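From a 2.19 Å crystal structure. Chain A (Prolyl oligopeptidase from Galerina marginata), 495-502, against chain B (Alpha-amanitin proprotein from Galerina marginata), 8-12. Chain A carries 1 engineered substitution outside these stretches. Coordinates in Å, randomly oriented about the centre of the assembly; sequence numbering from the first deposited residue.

Chain A, residues 495-502: GYGGFATS
Chain B, residues 8-12: RLPIW

Neither stretch forms a regular helix or strand, and together they bury 281 Å² of surface, counting both sides. Tyr A496 lies nearest Ile B11, CA to CA 8.5 Å, and Phe A499 nearest Leu B9, CA to CA 7.7 Å. Chain A therefore advances as chain B recedes. Side chains bridge the gap, and the one hydrogen bond across it ends on a backbone carbonyl.

Gly A495 is extended (phi/psi -158/158) and out of reach of chain B.

Tyr A496 (-118/-68) points toward chain B, with chi1 t (-175°) and chi2 77°. Its OH donates a hydrogen bond to Pro B10 O, 2.7 Å from OH to O. The carbonyl lies at the ring edge, near the ring plane, where a phenol can reach it. The ring also adds apolar contact: Tyr A496 CE1 is 3.9 Å from Ile B11 CG1. Ile B11 is extended (-143/154), its CA-to-CB bond runs sideways, and both chi angles are t.

Gly A497 (80/50) and Gly A498 (172/170) make no contact with chain B. The positive phi of Gly A497 favours glycine. At Gly A498 an ideal CB would be crowded by Phe A499 CD2 at 3.4 Å.

Gly A498 to Thr A501 is a type I' beta turn. Its central residues, Phe A499 (59/22) and Ala A500 (59/24), both have positive phi. Thr A501 N closes the turn on Gly A498 O at 3.1 Å.

Phe A499 points toward chain B, with chi1 m (-62°) and chi2 -87°. One ring face receives Pro B10 CD in a CH-pi contact, 3.9 Å from CD to the ring centroid and 29° off the normal. The closest atoms are Phe A499 CZ and Pro B10 CD, 3.5 Å apart. Pro B10 (-77/90) has a C-gamma endo pucker, and its CD lies over the aromatic face. Phe A499 CD1 also meets Leu B9 CD2 at 3.6 Å.

Ala A500 points sideways and stays clear of chain B.

Thr A501 (-84/131, chi1 p, 46°) points toward chain B. Its CG2 packs 3.7 Å from Leu B9 CD1, so its methyl suits this apolar side. Leu B9 (-67/157, chi1 m, chi2 t) is buried and points toward chain A, CD1 reaching Thr A501 and CD2 lying closest to the Phe A499 ring, with CD1 also near Phe A499 CB.

Ser A502 (-88/133, chi1 m) is out of reach. Arg B8 (-123/18) and Trp B12 (-58/-41) flank the contact without joining it; the end of the Trp B12 side chain leads away.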

ATOM      1  N   GLY A 495      -2.686   6.234 -11.677  1.00 23.46           N
ATOM      2  CA  GLY A 495      -3.912   5.604 -11.202  1.00 23.61           C
ATOM      3  C   GLY A 495      -3.667   4.261 -10.517  1.00 24.35           C
ATOM      4  O   GLY A 495      -2.624   3.610 -10.726  1.00 22.26           O
ATOM      5  N   TYR A 496      -4.636   3.875  -9.688  1.00 25.75           N
ATOM      6  CA  TYR A 496      -4.709   2.547  -9.087  1.00 26.92           C
ATOM      7  C   TYR A 496      -5.996   1.850  -9.560  1.00 28.41           C
ATOM      8  O   TYR A 496      -5.919   0.855 -10.297  1.00 29.41           O
ATOM      9  CB  TYR A 496      -4.632   2.603  -7.563  1.00 26.24           C
ATOM     10  CG  TYR A 496      -4.589   1.230  -6.927  1.00 25.98           C
ATOM     11  CD1 TYR A 496      -3.424   0.478  -6.935  1.00 24.74           C
ATOM     12  CD2 TYR A 496      -5.725   0.676  -6.328  1.00 25.45           C
ATOM     13  CE1 TYR A 496      -3.368  -0.785  -6.352  1.00 25.28           C
ATOM     14  CE2 TYR A 496      -5.672  -0.592  -5.742  1.00 25.10           C
ATOM     15  CZ  TYR A 496      -4.499  -1.312  -5.759  1.00 25.64           C
ATOM     16  OH  TYR A 496      -4.463  -2.559  -5.186  1.00 26.51           O
ATOM     17  N   GLY A 497      -7.154   2.352  -9.122  1.00 28.30           N
ATOM     18  CA  GLY A 497      -8.441   1.913  -9.634  1.00 29.01           C
ATOM     19  C   GLY A 497      -9.078   0.618  -9.120  1.00 28.62           C
ATOM     20  O   GLY A 497      -9.538  -0.190  -9.918  1.00 30.35           O
ATOM     21  N   GLY A 498      -9.158   0.431  -7.804  1.00 27.26           N
ATOM     22  CA  GLY A 498      -9.744  -0.798  -7.262  1.00 26.93           C
ATOM     23  C   GLY A 498      -9.632  -1.008  -5.767  1.00 26.84           C
ATOM     24  O   GLY A 498      -8.952  -0.246  -5.060  1.00 25.21           O
ATOM     25  N   PHE A 499     -10.350  -2.033  -5.295  1.00 27.28           N
ATOM     26  CA  PHE A 499     -10.289  -2.529  -3.925  1.00 28.29           C
ATOM     27  C   PHE A 499     -10.637  -1.495  -2.852  1.00 28.83           C
ATOM     28  O   PHE A 499     -10.242  -1.665  -1.684  1.00 30.23           O
ATOM     29  CB  PHE A 499      -8.905  -3.149  -3.644  1.00 28.38           C
ATOM     30  CG  PHE A 499      -8.592  -4.337  -4.510  1.00 28.48           C
ATOM     31  CD1 PHE A 499      -8.996  -5.647  -4.120  1.00 28.49           C
ATOM     32  CD2 PHE A 499      -7.902  -4.177  -5.711  1.00 27.26           C
ATOM     33  CE1 PHE A 499      -8.690  -6.737  -4.913  1.00 28.24           C
ATOM     34  CE2 PHE A 499      -7.593  -5.276  -6.504  1.00 26.67           C
ATOM     35  CZ  PHE A 499      -8.000  -6.550  -6.111  1.00 27.71           C
ATOM     36  N   ALA A 500     -11.373  -0.446  -3.223  1.00 28.68           N
ATOM     37  CA  ALA A 500     -11.688   0.669  -2.312  1.00 28.74           C
ATOM     38  C   ALA A 500     -10.467   1.412  -1.751  1.00 28.94           C
ATOM     39  O   ALA A 500     -10.570   2.047  -0.702  1.00 30.03           O
ATOM     40  CB  ALA A 500     -12.592   0.213  -1.176  1.00 29.74           C
ATOM     41  N   THR A 501      -9.342   1.347  -2.443  1.00 28.74           N
ATOM     42  CA  THR A 501      -8.154   2.095  -2.060  1.00 29.12           C
ATOM     43  C   THR A 501      -8.309   3.504  -2.647  1.00 28.97           C
ATOM     44  O   THR A 501      -8.619   3.651  -3.826  1.00 28.84           O
ATOM     45  CB  THR A 501      -6.862   1.432  -2.613  1.00 29.43           C
ATOM     46  OG1 THR A 501      -7.065   1.107  -3.963  1.00 33.09           O
ATOM     47  CG2 THR A 501      -6.507   0.187  -1.788  1.00 29.50           C
ATOM     48  N   SER A 502      -8.096   4.529  -1.836  1.00 29.24           N
ATOM     49  CA  SER A 502      -8.159   5.921  -2.321  1.00 30.41           C
ATOM     50  C   SER A 502      -6.829   6.399  -2.847  1.00 28.19           C
ATOM     51  O   SER A 502      -5.797   6.231  -2.196  1.00 28.42           O
ATOM     52  CB  SER A 502      -8.582   6.866  -1.197  1.00 33.48           C
ATOM     53  OG  SER A 502      -9.934   6.618  -0.879  1.00 38.14           O
TER
ATOM     54  N   ARG B   8      -2.625  -8.174   1.563  1.00 42.05           N
ATOM     55  CA  ARG B   8      -2.623  -9.110   0.436  1.00 41.51           C
ATOM     56  C   ARG B   8      -3.368  -8.606  -0.828  1.00 40.41           C
ATOM     57  O   ARG B   8      -3.687  -9.392  -1.723  1.00 40.31           O
ATOM     58  CB  ARG B   8      -3.161 -10.470   0.879  1.00 42.39           C
ATOM     59  CG  ARG B   8      -4.587 -10.445   1.366  1.00 42.86           C
ATOM     60  CD  ARG B   8      -5.073 -11.814   1.724  1.00 44.17           C
ATOM     61  NE  ARG B   8      -6.507 -11.749   2.017  1.00 45.18           N
ATOM     62  CZ  ARG B   8      -7.320 -12.800   2.096  1.00 46.68           C
ATOM     63  NH1 ARG B   8      -6.867 -14.043   1.908  1.00 47.44           N
ATOM     64  NH2 ARG B   8      -8.609 -12.603   2.363  1.00 47.84           N
ATOM     65  N   LEU B   9      -3.597  -7.300  -0.930  1.00 39.61           N
ATOM     66  CA  LEU B   9      -4.046  -6.701  -2.189  1.00 38.79           C
ATOM     67  C   LEU B   9      -2.929  -6.821  -3.228  1.00 38.48           C
ATOM     68  O   LEU B   9      -1.757  -6.963  -2.856  1.00 38.76           O
ATOM     69  CB  LEU B   9      -4.392  -5.214  -2.015  1.00 38.70           C
ATOM     70  CG  LEU B   9      -5.473  -4.813  -1.013  1.00 39.32           C
ATOM     71  CD1 LEU B   9      -5.667  -3.297  -0.981  1.00 39.66           C
ATOM     72  CD2 LEU B   9      -6.785  -5.505  -1.338  1.00 39.57           C
ATOM     73  N   PRO B  10      -3.287  -6.773  -4.529  1.00 38.10           N
ATOM     74  CA  PRO B  10      -2.247  -6.508  -5.525  1.00 38.24           C
ATOM     75  C   PRO B  10      -1.944  -5.007  -5.482  1.00 38.40           C
ATOM     76  O   PRO B  10      -2.597  -4.213  -6.175  1.00 38.04           O
ATOM     77  CB  PRO B  10      -2.885  -6.945  -6.846  1.00 38.01           C
ATOM     78  CG  PRO B  10      -4.358  -6.862  -6.610  1.00 37.79           C
ATOM     79  CD  PRO B  10      -4.633  -6.825  -5.128  1.00 37.88           C
ATOM     80  N   ILE B  11      -0.978  -4.653  -4.634  1.00 39.29           N
ATOM     81  CA  ILE B  11      -0.567  -3.261  -4.390  1.00 40.24           C
ATOM     82  C   ILE B  11       0.962  -3.202  -4.194  1.00 41.82           C
ATOM     83  O   ILE B  11       1.565  -4.193  -3.760  1.00 42.32           O
ATOM     84  CB  ILE B  11      -1.321  -2.679  -3.152  1.00 40.35           C
ATOM     85  CG1 ILE B  11      -1.245  -1.146  -3.134  1.00 41.30           C
ATOM     86  CG2 ILE B  11      -0.810  -3.292  -1.847  1.00 40.91           C
ATOM     87  CD1 ILE B  11      -2.153  -0.491  -2.111  1.00 41.72           C
ATOM     88  N   TRP B  12       1.578  -2.054  -4.496  1.00 43.21           N
ATOM     89  CA  TRP B  12       3.052  -1.919  -4.513  1.00 45.23           C
ATOM     90  C   TRP B  12       3.786  -2.250  -3.206  1.00 46.51           C
ATOM     91  O   TRP B  12       4.860  -2.858  -3.273  1.00 47.83           O
ATOM     92  CB  TRP B  12       3.489  -0.519  -5.010  1.00 46.79           C
ATOM     93  CG  TRP B  12       4.985  -0.405  -5.176  1.00 49.26           C
ATOM     94  CD1 TRP B  12       5.721  -0.809  -6.256  1.00 50.09           C
ATOM     95  CD2 TRP B  12       5.928   0.093  -4.208  1.00 51.72           C
ATOM     96  NE1 TRP B  12       7.055  -0.586  -6.027  1.00 53.01           N
ATOM     97  CE2 TRP B  12       7.216  -0.035  -4.780  1.00 54.09           C
ATOM     98  CE3 TRP B  12       5.809   0.643  -2.916  1.00 52.46           C
ATOM     99  CZ2 TRP B  12       8.387   0.368  -4.104  1.00 57.28           C
ATOM    100  CZ3 TRP B  12       6.972   1.025  -2.236  1.00 55.50           C
ATOM    101  CH2 TRP B  12       8.243   0.890  -2.837  1.00 57.93           C
TER